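Local coordinates for response regulator receiver domain protein (CheY-like) (Methylobacillus flagellatus KT, PDB 3I42) that is of uncharacterised function but, as a CheY-like receiver domain, probably takes part in two-component signalling by accepting a phosphoryl group on an aspartate, at residues Lys79-Ser84 with Phe99-Glu104; Val51-Asn56 with Ala64-Leu69; Leu23-Phe28 with Ile107-Leu112. All blocks are in the same frame, centred on the assembly; numbering follows the deposited sequence.

Contact 1: residues Lys79-Ser84 with Phe99-Glu104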
ATOM      1  N   LYS A  79       6.163   7.292  -9.557  1.00 38.67           N
ATOM      2  CA  LYS A  79       5.723   6.827  -8.247  1.00 35.77           C
ATOM      3  C   LYS A  79       4.801   7.892  -7.724  1.00 33.55           C
ATOM      4  O   LYS A  79       5.054   9.081  -7.964  1.00 33.04           O
ATOM      5  CB  LYS A  79       6.918   6.676  -7.329  1.00 36.87           C
ATOM      6  CG  LYS A  79       7.973   5.703  -7.844  1.00 37.21           C
ATOM      7  CD  LYS A  79       7.665   4.291  -7.461  1.00 42.45           C
ATOM      8  CE  LYS A  79       7.150   3.514  -8.665  1.00 47.97           C
ATOM      9  NZ  LYS A  79       7.460   2.060  -8.564  1.00 49.13           N
ATOM     10  N   PHE A  80       3.729   7.466  -7.048  1.00 30.65           N
ATOM     11  CA  PHE A  80       2.645   8.343  -6.616  1.00 28.46           C
ATOM     12  C   PHE A  80       2.575   8.275  -5.120  1.00 27.62           C
ATOM     13  O   PHE A  80       2.531   7.177  -4.569  1.00 26.10           O
ATOM     14  CB  PHE A  80       1.278   7.908  -7.225  1.00 28.04           C
ATOM     15  CG  PHE A  80       1.227   8.046  -8.724  1.00 26.93           C
ATOM     16  CD1 PHE A  80       0.866   9.238  -9.304  1.00 28.01           C
ATOM     17  CD2 PHE A  80       1.603   6.980  -9.555  1.00 30.74           C
ATOM     18  CE1 PHE A  80       0.887   9.406 -10.702  1.00 28.45           C
ATOM     19  CE2 PHE A  80       1.601   7.111 -10.956  1.00 30.26           C
ATOM     20  CZ  PHE A  80       1.250   8.343 -11.521  1.00 29.48           C
ATOM     21  N   VAL A  81       2.523   9.449  -4.478  1.00 26.62           N
ATOM     22  CA  VAL A  81       2.587   9.576  -3.021  1.00 26.47           C
ATOM     23  C   VAL A  81       1.331  10.284  -2.554  1.00 27.42           C
ATOM     24  O   VAL A  81       1.015  11.355  -3.061  1.00 27.62           O
ATOM     25  CB  VAL A  81       3.803  10.470  -2.596  1.00 26.98           C
ATOM     26  CG1 VAL A  81       4.042  10.391  -1.099  1.00 24.43           C
ATOM     27  CG2 VAL A  81       5.057  10.078  -3.366  1.00 25.51           C
ATOM     28  N   ALA A  82       0.619   9.700  -1.591  1.00 28.20           N
ATOM     29  CA  ALA A  82      -0.570  10.312  -0.995  1.00 29.01           C
ATOM     30  C   ALA A  82      -0.134  11.204   0.139  1.00 30.76           C
ATOM     31  O   ALA A  82       0.648  10.789   0.992  1.00 31.41           O
ATOM     32  CB  ALA A  82      -1.489   9.260  -0.423  1.00 28.10           C
ATOM     33  N   VAL A  83      -0.692  12.396   0.202  1.00 31.59           N
ATOM     34  CA  VAL A  83      -0.346  13.310   1.266  1.00 33.46           C
ATOM     35  C   VAL A  83      -1.637  13.634   1.983  1.00 35.64           C
ATOM     36  O   VAL A  83      -2.521  14.267   1.413  1.00 34.95           O
ATOM     37  CB  VAL A  83       0.303  14.590   0.701  1.00 32.83           C
ATOM     38  CG1 VAL A  83       0.515  15.621   1.799  1.00 32.28           C
ATOM     39  CG2 VAL A  83       1.613  14.241  -0.046  1.00 31.20           C
ATOM     40  N   SER A  84      -1.758  13.162   3.215  1.00 38.60           N
ATOM     41  CA  SER A  84      -3.009  13.279   3.926  1.00 42.71           C
ATOM     42  C   SER A  84      -2.823  13.935   5.268  1.00 44.56           C
ATOM     43  O   SER A  84      -1.792  13.764   5.907  1.00 44.90           O
ATOM     44  CB  SER A  84      -3.595  11.891   4.153  1.00 42.86           C
ATOM     45  OG  SER A  84      -4.840  11.995   4.861  1.00 48.12           O
ATOM     46  N   PHE A  99      -1.581   4.090  -4.431  1.00 27.24           N
ATOM     47  CA  PHE A  99      -0.391   4.921  -4.161  1.00 31.92           C
ATOM     48  C   PHE A  99       0.781   4.034  -3.796  1.00 31.23           C
ATOM     49  O   PHE A  99       0.604   2.932  -3.297  1.00 33.17           O
ATOM     50  CB  PHE A  99      -0.640   5.891  -3.034  1.00 23.92           C
ATOM     51  CG  PHE A  99      -1.555   6.994  -3.379  1.00 28.90           C
ATOM     52  CD1 PHE A  99      -1.071   8.147  -3.998  1.00 24.14           C
ATOM     53  CD2 PHE A  99      -2.901   6.911  -3.050  1.00 25.72           C
ATOM     54  CE1 PHE A  99      -1.927   9.201  -4.314  1.00 38.70           C
ATOM     55  CE2 PHE A  99      -3.778   7.958  -3.371  1.00 30.56           C
ATOM     56  CZ  PHE A  99      -3.290   9.111  -3.998  1.00 29.64           C
ATOM     57  N   ASP A 100       1.982   4.519  -4.052  1.00 32.22           N
ATOM     58  CA  ASP A 100       3.184   3.760  -3.751  1.00 24.23           C
ATOM     59  C   ASP A 100       3.748   4.128  -2.371  1.00 25.96           C
ATOM     60  O   ASP A 100       4.357   3.290  -1.706  1.00 37.49           O
ATOM     61  CB  ASP A 100       4.223   4.017  -4.851  1.00 23.93           C
ATOM     62  CG  ASP A 100       3.705   3.658  -6.243  1.00 36.58           C
ATOM     63  OD1 ASP A 100       3.452   2.462  -6.490  1.00 63.74           O
ATOM     64  OD2 ASP A 100       3.549   4.573  -7.079  1.00 36.32           O
ATOM     65  N   PHE A 101       3.553   5.383  -1.969  1.00 31.13           N
ATOM     66  CA  PHE A 101       4.065   5.902  -0.697  1.00 26.84           C
ATOM     67  C   PHE A 101       3.028   6.809  -0.092  1.00 39.25           C
ATOM     68  O   PHE A 101       2.150   7.322  -0.768  1.00 27.95           O
ATOM     69  CB  PHE A 101       5.395   6.689  -0.872  1.00 19.52           C
ATOM     70  CG  PHE A 101       6.464   5.937  -1.629  1.00 33.01           C
ATOM     71  CD1 PHE A 101       7.322   5.063  -0.978  1.00 36.59           C
ATOM     72  CD2 PHE A 101       6.609   6.104  -2.997  1.00 24.18           C
ATOM     73  CE1 PHE A 101       8.285   4.363  -1.690  1.00 35.86           C
ATOM     74  CE2 PHE A 101       7.597   5.417  -3.717  1.00 35.20           C
ATOM     75  CZ  PHE A 101       8.422   4.550  -3.075  1.00 34.27           C
ATOM     76  N   TYR A 102       3.131   7.014   1.206  1.00 32.46           N
ATOM     77  CA  TYR A 102       2.105   7.721   1.925  1.00 26.61           C
ATOM     78  C   TYR A 102       2.818   8.653   2.899  1.00 35.35           C
ATOM     79  O   TYR A 102       3.777   8.250   3.521  1.00 32.47           O
ATOM     80  CB  TYR A 102       1.165   6.716   2.643  1.00 29.06           C
ATOM     81  CG  TYR A 102       0.872   5.449   1.836  1.00 37.67           C
ATOM     82  CD1 TYR A 102      -0.302   5.322   1.035  1.00 36.73           C
ATOM     83  CD2 TYR A 102       1.759   4.377   1.862  1.00 39.24           C
ATOM     84  CE1 TYR A 102      -0.560   4.127   0.278  1.00 34.81           C
ATOM     85  CE2 TYR A 102       1.522   3.208   1.104  1.00 50.34           C
ATOM     86  CZ  TYR A 102       0.367   3.094   0.328  1.00 39.94           C
ATOM     87  OH  TYR A 102       0.185   1.927  -0.382  1.00 79.27           O
ATOM     88  N   LEU A 103       2.356   9.902   2.969  1.00 30.73           N
ATOM     89  CA  LEU A 103       2.876  10.956   3.836  1.00 32.91           C
ATOM     90  C   LEU A 103       1.737  11.501   4.665  1.00 39.83           C
ATOM     91  O   LEU A 103       0.605  11.614   4.196  1.00 41.09           O
ATOM     92  CB  LEU A 103       3.425  12.109   2.992  1.00 31.63           C
ATOM     93  CG  LEU A 103       4.817  11.917   2.420  1.00 30.33           C
ATOM     94  CD1 LEU A 103       5.133  13.042   1.464  1.00 34.57           C
ATOM     95  CD2 LEU A 103       5.837  11.884   3.570  1.00 39.79           C
ATOM     96  N   GLU A 104       2.019  11.845   5.907  1.00 34.93           N
ATOM     97  CA  GLU A 104       1.002  12.482   6.734  1.00 30.76           C
ATOM     98  C   GLU A 104       1.447  13.913   6.996  1.00 39.80           C
ATOM     99  O   GLU A 104       2.613  14.141   7.309  1.00 43.26           O
ATOM    100  CB  GLU A 104       0.895  11.699   8.035  1.00 46.16           C
ATOM    101  CG  GLU A 104      -0.389  11.857   8.786  1.00 85.07           C
ATOM    102  CD  GLU A 104      -0.351  11.108  10.100  1.00269.25           C
ATOM    103  OE1 GLU A 104       0.153   9.962  10.127  1.00 86.26           O
ATOM    104  OE2 GLU A 104      -0.809  11.672  11.110  1.00 71.47           O
TER
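Strands 79-84 and 101-104, the last two of the five-stranded parallel sheet of the receiver fold, are linked through helix 93-98 and joined by alternating backbone bonds. Ala-82 is gripped at both ends: its N donates to Phe-101 O at 2.9 Å, and its O receives Leu-103 N almost along the C=O axis. Ser-84 N extends the pattern to Leu-103 O, while Phe-80 O takes Asp-100 N and, weakly, Phe-101 N.

Phe-99, just past the end of helix 93-98, leans its side chain over Ala-82. Its CB lies 3.8 Å from Phe-80 O. CG, anti to its own carbonyl carbon (chi1 -71°), comes to 3.7 Å from Ala-82 CB, and CD1 passes 3.3 Å from Ala-82 N. CE1 nears Ala-82 CA, and at the tip CZ is 4.0 Å from Ala-82 CB. The Ala-82 methyl thus stands almost squarely over the centre of the Phe-99 ring, a CH-pi contact 6° off the normal. An alanine in place of Phe-99 would probably lose this cover over Ala-82 and loosen the packing of Ile-53 and Val-66, which the ring also touches.

On the other face of the sheet, Leu-103 CD1 fits between Val-81 CG1 and Val-83 CG2, at 3.8 and 4.0 Å. Asp-100 OD2 turns its anti lone pair to Phe-80 N (2.9 Å) and also forms a salt bridge with Arg-70. The carboxylate therefore stands in for a strand carbonyl where regular pairing begins, and that salt bridge, and less directly the Lys-79 amine beyond salt-bridge distance, would probably favour its ionised form.

Contact 2: residues Val51-Asn56 with Ala64-Leu69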
ATOM      1  N   VAL A  51       5.143  11.894  -7.989  1.00 29.63           N
ATOM      2  CA  VAL A  51       4.018  12.815  -7.994  1.00 28.37           C
ATOM      3  C   VAL A  51       3.408  12.794  -6.596  1.00 27.61           C
ATOM      4  O   VAL A  51       3.024  11.725  -6.101  1.00 27.38           O
ATOM      5  CB  VAL A  51       2.968  12.421  -9.086  1.00 28.66           C
ATOM      6  CG1 VAL A  51       1.735  13.332  -9.057  1.00 26.54           C
ATOM      7  CG2 VAL A  51       3.605  12.415 -10.489  1.00 29.34           C
ATOM      8  N   PHE A  52       3.329  13.962  -5.957  1.00 26.56           N
ATOM      9  CA  PHE A  52       2.790  14.061  -4.580  1.00 26.91           C
ATOM     10  C   PHE A  52       1.421  14.656  -4.642  1.00 27.07           C
ATOM     11  O   PHE A  52       1.268  15.781  -5.123  1.00 25.99           O
ATOM     12  CB  PHE A  52       3.671  14.914  -3.652  1.00 26.71           C
ATOM     13  CG  PHE A  52       5.063  14.371  -3.500  1.00 28.96           C
ATOM     14  CD1 PHE A  52       5.389  13.582  -2.411  1.00 29.55           C
ATOM     15  CD2 PHE A  52       6.035  14.666  -4.453  1.00 28.02           C
ATOM     16  CE1 PHE A  52       6.649  13.063  -2.260  1.00 28.98           C
ATOM     17  CE2 PHE A  52       7.323  14.159  -4.335  1.00 29.17           C
ATOM     18  CZ  PHE A  52       7.634  13.338  -3.238  1.00 28.71           C
ATOM     19  N   ILE A  53       0.429  13.894  -4.180  1.00 27.22           N
ATOM     20  CA  ILE A  53      -0.968  14.311  -4.329  1.00 28.90           C
ATOM     21  C   ILE A  53      -1.629  14.511  -2.975  1.00 30.32           C
ATOM     22  O   ILE A  53      -1.766  13.562  -2.212  1.00 30.79           O
ATOM     23  CB  ILE A  53      -1.792  13.282  -5.167  1.00 28.42           C
ATOM     24  CG1 ILE A  53      -1.263  13.186  -6.593  1.00 28.03           C
ATOM     25  CG2 ILE A  53      -3.268  13.682  -5.234  1.00 29.13           C
ATOM     26  CD1 ILE A  53      -1.563  11.858  -7.254  1.00 25.85           C
ATOM     27  N   ASP A  54      -2.036  15.745  -2.685  1.00 32.61           N
ATOM     28  CA  ASP A  54      -2.908  16.019  -1.566  1.00 35.22           C
ATOM     29  C   ASP A  54      -4.217  15.281  -1.761  1.00 36.15           C
ATOM     30  O   ASP A  54      -4.762  15.237  -2.871  1.00 36.81           O
ATOM     31  CB  ASP A  54      -3.149  17.522  -1.447  1.00 36.89           C
ATOM     32  CG  ASP A  54      -3.659  17.930  -0.058  1.00 41.37           C
ATOM     33  OD1 ASP A  54      -4.717  17.423   0.398  1.00 43.47           O
ATOM     34  OD2 ASP A  54      -2.982  18.766   0.582  1.00 46.57           O
ATOM     35  N   LEU A  55      -4.733  14.674  -0.705  1.00 37.04           N
ATOM     36  CA  LEU A  55      -5.918  13.853  -0.881  1.00 38.48           C
ATOM     37  C   LEU A  55      -7.189  14.704  -0.947  1.00 40.11           C
ATOM     38  O   LEU A  55      -8.260  14.197  -1.322  1.00 40.82           O
ATOM     39  CB  LEU A  55      -6.017  12.765   0.194  1.00 38.14           C
ATOM     40  CG  LEU A  55      -4.976  11.658   0.156  1.00 36.84           C
ATOM     41  CD1 LEU A  55      -5.317  10.582   1.180  1.00 37.50           C
ATOM     42  CD2 LEU A  55      -4.824  11.016  -1.215  1.00 36.96           C
ATOM     43  N   ASN A  56      -7.050  15.995  -0.621  1.00 40.79           N
ATOM     44  CA  ASN A  56      -8.138  16.967  -0.612  1.00 41.51           C
ATOM     45  C   ASN A  56      -7.870  18.022  -1.648  1.00 40.36           C
ATOM     46  O   ASN A  56      -7.061  18.893  -1.425  1.00 40.75           O
ATOM     47  CB  ASN A  56      -8.170  17.704   0.732  1.00 42.76           C
ATOM     48  CG  ASN A  56      -8.773  16.882   1.860  1.00 46.80           C
ATOM     49  OD1 ASN A  56      -9.756  16.155   1.668  1.00 51.84           O
ATOM     50  ND2 ASN A  56      -8.200  17.022   3.067  1.00 51.36           N
ATOM     51  N   ALA A  64      -9.413   9.763  -6.760  1.00 30.50           N
ATOM     52  CA  ALA A  64      -9.932   9.787  -8.119  1.00 30.02           C
ATOM     53  C   ALA A  64      -8.844  10.346  -9.058  1.00 29.53           C
ATOM     54  O   ALA A  64      -8.709   9.910 -10.196  1.00 30.45           O
ATOM     55  CB  ALA A  64     -11.211  10.628  -8.191  1.00 28.97           C
ATOM     56  N   LEU A  65      -8.039  11.290  -8.588  1.00 28.81           N
ATOM     57  CA  LEU A  65      -6.978  11.826  -9.454  1.00 27.85           C
ATOM     58  C   LEU A  65      -5.883  10.804  -9.775  1.00 28.07           C
ATOM     59  O   LEU A  65      -5.429  10.727 -10.909  1.00 28.20           O
ATOM     60  CB  LEU A  65      -6.359  13.118  -8.893  1.00 27.85           C
ATOM     61  CG  LEU A  65      -5.254  13.718  -9.763  1.00 27.89           C
ATOM     62  CD1 LEU A  65      -5.792  14.203 -11.134  1.00 28.45           C
ATOM     63  CD2 LEU A  65      -4.616  14.881  -9.045  1.00 28.56           C
ATOM     64  N   VAL A  66      -5.432  10.024  -8.799  1.00 28.57           N
ATOM     65  CA  VAL A  66      -4.308   9.121  -9.079  1.00 28.84           C
ATOM     66  C   VAL A  66      -4.728   8.029 -10.099  1.00 30.08           C
ATOM     67  O   VAL A  66      -3.935   7.623 -10.937  1.00 30.29           O
ATOM     68  CB  VAL A  66      -3.702   8.519  -7.798  1.00 27.84           C
ATOM     69  CG1 VAL A  66      -4.612   7.517  -7.204  1.00 27.55           C
ATOM     70  CG2 VAL A  66      -2.341   7.869  -8.097  1.00 28.11           C
ATOM     71  N   LYS A  67      -5.981   7.597 -10.042  1.00 31.69           N
ATOM     72  CA  LYS A  67      -6.524   6.662 -11.042  1.00 33.34           C
ATOM     73  C   LYS A  67      -6.454   7.227 -12.439  1.00 33.90           C
ATOM     74  O   LYS A  67      -6.128   6.486 -13.357  1.00 34.75           O
ATOM     75  CB  LYS A  67      -7.968   6.317 -10.755  1.00 33.70           C
ATOM     76  CG  LYS A  67      -8.185   5.518  -9.531  1.00 34.41           C
ATOM     77  CD  LYS A  67      -9.688   5.301  -9.330  1.00 38.36           C
ATOM     78  CE  LYS A  67      -9.937   4.455  -8.098  1.00 39.89           C
ATOM     79  NZ  LYS A  67     -11.209   4.883  -7.427  1.00 44.79           N
ATOM     80  N   GLN A  68      -6.738   8.524 -12.610  1.00 34.57           N
ATOM     81  CA  GLN A  68      -6.593   9.176 -13.935  1.00 35.25           C
ATOM     82  C   GLN A  68      -5.154   9.267 -14.400  1.00 35.51           C
ATOM     83  O   GLN A  68      -4.845   8.954 -15.556  1.00 35.78           O
ATOM     84  CB  GLN A  68      -7.176  10.603 -14.001  1.00 35.64           C
ATOM     85  CG  GLN A  68      -8.510  10.908 -13.285  1.00 39.64           C
ATOM     86  CD  GLN A  68      -9.609   9.885 -13.543  1.00 45.05           C
ATOM     87  OE1 GLN A  68      -9.948   9.620 -14.692  1.00 49.29           O
ATOM     88  NE2 GLN A  68     -10.190   9.320 -12.462  1.00 43.85           N
ATOM     89  N   LEU A  69      -4.269   9.732 -13.518  1.00 35.46           N
ATOM     90  CA  LEU A  69      -2.850   9.927 -13.863  1.00 34.85           C
ATOM     91  C   LEU A  69      -2.150   8.625 -14.230  1.00 35.04           C
ATOM     92  O   LEU A  69      -1.362   8.589 -15.182  1.00 34.84           O
ATOM     93  CB  LEU A  69      -2.095  10.623 -12.713  1.00 34.31           C
ATOM     94  CG  LEU A  69      -2.585  11.993 -12.245  1.00 33.67           C
ATOM     95  CD1 LEU A  69      -1.758  12.491 -11.034  1.00 31.15           C
ATOM     96  CD2 LEU A  69      -2.536  13.020 -13.375  1.00 32.96           C
TER
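None of the flat groups of Val-51-Asn-56 and Ala-64-Leu-69 puts a face or an edge against the opposite segment. The Phe-52 ring lies on the far side of the strand, where it meets the inclined ring of Phe-19. One oxygen of the Asp-54 carboxylate serves its own loop: OD1 takes Asn-56 N on its anti lone pair at 2.9 Å, with an N-H...O angle of 160°, closing an Asx turn. The Gln-68 amide curls back along its helix so that NE2 reaches Ala-64 O at 2.8 Å; the acceptor lies near the amide plane, but NE2 stands above the plane of the Ala-64 carbonyl.

The contact itself is wholly apolar and has no hydrogen bond across it. Ile-53 leads. With CG1 anti to the carbonyl carbon (chi1 -63°) and the chain extended beyond it, Ile-53 CD1 reaches Leu-69 CD1 tip to tip at 3.8 Å. The same methyl comes broadside to Val-66, 4.0 Å from its CB, the two side chains crossing at about a right angle. The other branch, CG2, faces Leu-65 CD2 at 4.2 Å. Two residues earlier on the strand, Val-51 CG1 meets Leu-69 CD1 obliquely at 4.1 Å, so this one leucine methyl serves both strand residues.

Asp-54, the predicted phosphorylation site, is unmodified here; its OD2 forms a salt bridge with Lys-105. Residues 51-54 and 64-69 run nearly antiparallel (152°), as strand 50-54 and helix 62-71 form the first half of a beta-alpha-beta unit that continues into strand 79-84. Phe-80 of that strand packs on Val-51 and Val-66, helix 36-45 covers Leu-69 through Leu-40 and Met-43, and Val-9 of strand 4-9 touches Leu-65.

Contact 3: residues Leu23-Phe28 with Ile107-Leu112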
ATOM      1  N   LEU A  23      11.771  19.522  -1.143  1.00 34.67           N
ATOM      2  CA  LEU A  23      12.176  18.558  -2.163  1.00 34.91           C
ATOM      3  C   LEU A  23      13.495  19.013  -2.781  1.00 36.19           C
ATOM      4  O   LEU A  23      14.407  18.201  -3.010  1.00 36.70           O
ATOM      5  CB  LEU A  23      11.103  18.401  -3.264  1.00 34.14           C
ATOM      6  CG  LEU A  23       9.796  17.695  -2.879  1.00 33.40           C
ATOM      7  CD1 LEU A  23       8.821  17.697  -4.008  1.00 34.08           C
ATOM      8  CD2 LEU A  23      10.075  16.262  -2.493  1.00 28.85           C
ATOM      9  N   GLU A  24      13.590  20.307  -3.059  1.00 37.05           N
ATOM     10  CA  GLU A  24      14.803  20.878  -3.631  1.00 40.05           C
ATOM     11  C   GLU A  24      16.026  20.758  -2.707  1.00 41.01           C
ATOM     12  O   GLU A  24      17.108  20.392  -3.141  1.00 41.04           O
ATOM     13  CB  GLU A  24      14.554  22.325  -4.008  1.00 40.09           C
ATOM     14  CG  GLU A  24      13.706  22.435  -5.259  1.00 44.16           C
ATOM     15  CD  GLU A  24      13.408  23.883  -5.630  1.00 49.04           C
ATOM     16  OE1 GLU A  24      13.477  24.766  -4.728  1.00 51.41           O
ATOM     17  OE2 GLU A  24      13.109  24.139  -6.825  1.00 50.63           O
ATOM     18  N   MET A  25      15.834  21.019  -1.424  1.00 42.52           N
ATOM     19  CA  MET A  25      16.904  20.791  -0.457  1.00 44.03           C
ATOM     20  C   MET A  25      17.380  19.342  -0.458  1.00 44.68           C
ATOM     21  O   MET A  25      18.501  19.057  -0.050  1.00 45.00           O
ATOM     22  CB  MET A  25      16.429  21.156   0.937  1.00 44.13           C
ATOM     23  CG  MET A  25      16.522  22.636   1.283  1.00 46.30           C
ATOM     24  SD  MET A  25      16.120  22.830   3.037  1.00 50.45           S
ATOM     25  CE  MET A  25      16.866  21.375   3.666  1.00 45.83           C
ATOM     26  N   LEU A  26      16.524  18.414  -0.888  1.00 45.21           N
ATOM     27  CA  LEU A  26      16.893  16.996  -0.872  1.00 45.27           C
ATOM     28  C   LEU A  26      17.377  16.540  -2.232  1.00 45.85           C
ATOM     29  O   LEU A  26      17.667  15.365  -2.406  1.00 46.84           O
ATOM     30  CB  LEU A  26      15.739  16.124  -0.395  1.00 45.01           C
ATOM     31  CG  LEU A  26      15.442  16.070   1.109  1.00 44.96           C
ATOM     32  CD1 LEU A  26      13.962  15.691   1.384  1.00 41.63           C
ATOM     33  CD2 LEU A  26      16.388  15.112   1.827  1.00 43.44           C
ATOM     34  N   GLY A  27      17.467  17.465  -3.189  1.00 46.25           N
ATOM     35  CA  GLY A  27      18.051  17.174  -4.517  1.00 47.00           C
ATOM     36  C   GLY A  27      17.108  16.852  -5.684  1.00 47.19           C
ATOM     37  O   GLY A  27      17.509  16.198  -6.669  1.00 47.60           O
ATOM     38  N   PHE A  28      15.857  17.297  -5.569  1.00 46.60           N
ATOM     39  CA  PHE A  28      14.853  17.098  -6.607  1.00 45.69           C
ATOM     40  C   PHE A  28      14.653  18.396  -7.324  1.00 44.81           C
ATOM     41  O   PHE A  28      14.819  19.450  -6.733  1.00 44.30           O
ATOM     42  CB  PHE A  28      13.530  16.675  -5.971  1.00 45.52           C
ATOM     43  CG  PHE A  28      13.401  15.214  -5.812  1.00 47.89           C
ATOM     44  CD1 PHE A  28      14.448  14.466  -5.249  1.00 52.42           C
ATOM     45  CD2 PHE A  28      12.264  14.552  -6.262  1.00 48.30           C
ATOM     46  CE1 PHE A  28      14.348  13.059  -5.123  1.00 52.98           C
ATOM     47  CE2 PHE A  28      12.140  13.177  -6.142  1.00 49.32           C
ATOM     48  CZ  PHE A  28      13.175  12.415  -5.576  1.00 53.41           C
ATOM     49  N   ILE A 107       4.369  17.895   6.526  1.00 34.14           N
ATOM     50  CA  ILE A 107       5.492  17.262   5.835  1.00 37.71           C
ATOM     51  C   ILE A 107       6.820  17.854   6.316  1.00 37.79           C
ATOM     52  O   ILE A 107       6.930  19.052   6.579  1.00 40.48           O
ATOM     53  CB  ILE A 107       5.370  17.404   4.270  1.00 46.80           C
ATOM     54  CG1 ILE A 107       4.073  16.759   3.733  1.00 40.58           C
ATOM     55  CG2 ILE A 107       6.546  16.769   3.555  1.00 67.45           C
ATOM     56  CD1 ILE A 107       3.806  15.330   4.217  1.00139.67           C
ATOM     57  N   ASP A 108       7.842  17.018   6.413  1.00 33.31           N
ATOM     58  CA  ASP A 108       9.182  17.510   6.711  1.00 40.65           C
ATOM     59  C   ASP A 108      10.238  16.646   6.036  1.00 37.56           C
ATOM     60  O   ASP A 108       9.932  15.555   5.547  1.00 34.14           O
ATOM     61  CB  ASP A 108       9.400  17.633   8.240  1.00 38.92           C
ATOM     62  CG  ASP A 108       9.323  16.298   8.972  1.00 76.24           C
ATOM     63  OD1 ASP A 108       9.324  15.224   8.328  1.00 64.23           O
ATOM     64  OD2 ASP A 108       9.272  16.328  10.218  1.00108.80           O
ATOM     65  N   ILE A 109      11.476  17.130   6.020  1.00 34.94           N
ATOM     66  CA  ILE A 109      12.581  16.459   5.329  1.00 29.88           C
ATOM     67  C   ILE A 109      12.804  15.015   5.770  1.00 26.31           C
ATOM     68  O   ILE A 109      13.245  14.184   4.969  1.00 43.77           O
ATOM     69  CB  ILE A 109      13.876  17.312   5.432  1.00 46.02           C
ATOM     70  CG1 ILE A 109      13.973  18.214   4.207  1.00 48.11           C
ATOM     71  CG2 ILE A 109      15.134  16.447   5.556  1.00 55.68           C
ATOM     72  CD1 ILE A 109      14.355  19.610   4.542  1.00 95.46           C
ATOM     73  N   ALA A 110      12.492  14.710   7.031  1.00 29.53           N
ATOM     74  CA  ALA A 110      12.761  13.374   7.590  1.00 35.09           C
ATOM     75  C   ALA A 110      11.801  12.336   7.034  1.00 31.60           C
ATOM     76  O   ALA A 110      12.153  11.164   6.865  1.00 35.11           O
ATOM     77  CB  ALA A 110      12.655  13.387   9.109  1.00 36.99           C
ATOM     78  N   SER A 111      10.571  12.756   6.812  1.00 34.99           N
ATOM     79  CA  SER A 111       9.558  11.836   6.321  1.00 38.93           C
ATOM     80  C   SER A 111       9.715  11.677   4.803  1.00 26.34           C
ATOM     81  O   SER A 111       9.511  10.586   4.260  1.00 48.52           O
ATOM     82  CB  SER A 111       8.167  12.311   6.750  1.00 36.39           C
ATOM     83  OG  SER A 111       7.912  13.633   6.289  1.00 47.51           O
ATOM     84  N   LEU A 112      10.147  12.758   4.138  1.00 28.55           N
ATOM     85  CA  LEU A 112      10.433  12.746   2.700  1.00 24.27           C
ATOM     86  C   LEU A 112      11.643  11.945   2.291  1.00 38.91           C
ATOM     87  O   LEU A 112      11.612  11.234   1.290  1.00 30.82           O
ATOM     88  CB  LEU A 112      10.602  14.167   2.137  1.00 22.28           C
ATOM     89  CG  LEU A 112       9.358  14.956   1.771  1.00 48.24           C
ATOM     90  CD1 LEU A 112       9.794  16.363   1.376  1.00 33.22           C
ATOM     91  CD2 LEU A 112       8.607  14.262   0.638  1.00 35.63           C
TER
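Leu-26 and Ile-109 slide past each other in opposite directions, each pointing toward the other's backbone. Leu-26 CD1 lies 3.8 Å from Ile-109 CG1, and its CD2 is 4.2 Å from Ile-109 CG2, so the two branched chains overlap along their length. The same Leu-26 CD1 crosses Leu-112 obliquely and rests on its CB, also at 3.8 Å. Deeper in, Leu-23 meets Leu-112 at about a right angle: its CD2 touches CD1 and CD2 of Leu-112 at 3.9 and 4.0 Å.

This is the meeting of the first and last helices of the receiver fold, which lie on one face of the parallel sheet, with the end of helix 13-25 set against the start of helix 109-119. Both ends are capped. Gly-27, at positive phi, closes the first in a Schellman motif, with Phe-28 N bonded to Leu-23 O and Gly-27 N to Glu-24 O. Asp-108 is the N-cap of the second; its OD1 accepts Ser-111 N at 3.2 Å, nearly along the C-O axis. Beneath the pair, Phe-52 of strand 50-54 touches both Leu-23 and Leu-112, while Leu-116 packs against Leu-23 and Leu-26 from the next turn.

Overall arrangement
After strand 4-9 the chain runs through helix 13-25, at whose end contact 3 opens. Strand 50-54 and helix 62-71 then form contact 2, a local loop that is complete before strand 79-84 begins. Contact 1 follows in series, closing over helix 93-98 when strand 101-104 pairs with strand 79-84. Helix 109-119 finally closes contact 3, whose long loop encloses the other two; none cross. Strands 50-54 and 79-84 are neighbours, so contacts 1 and 2 share the sheet, with Val-51 N probably hydrogen-bonded to Lys-79 O. From the other face, Leu-112 of contact 3 reaches Leu-103, uniting the two helical layers through the sheet.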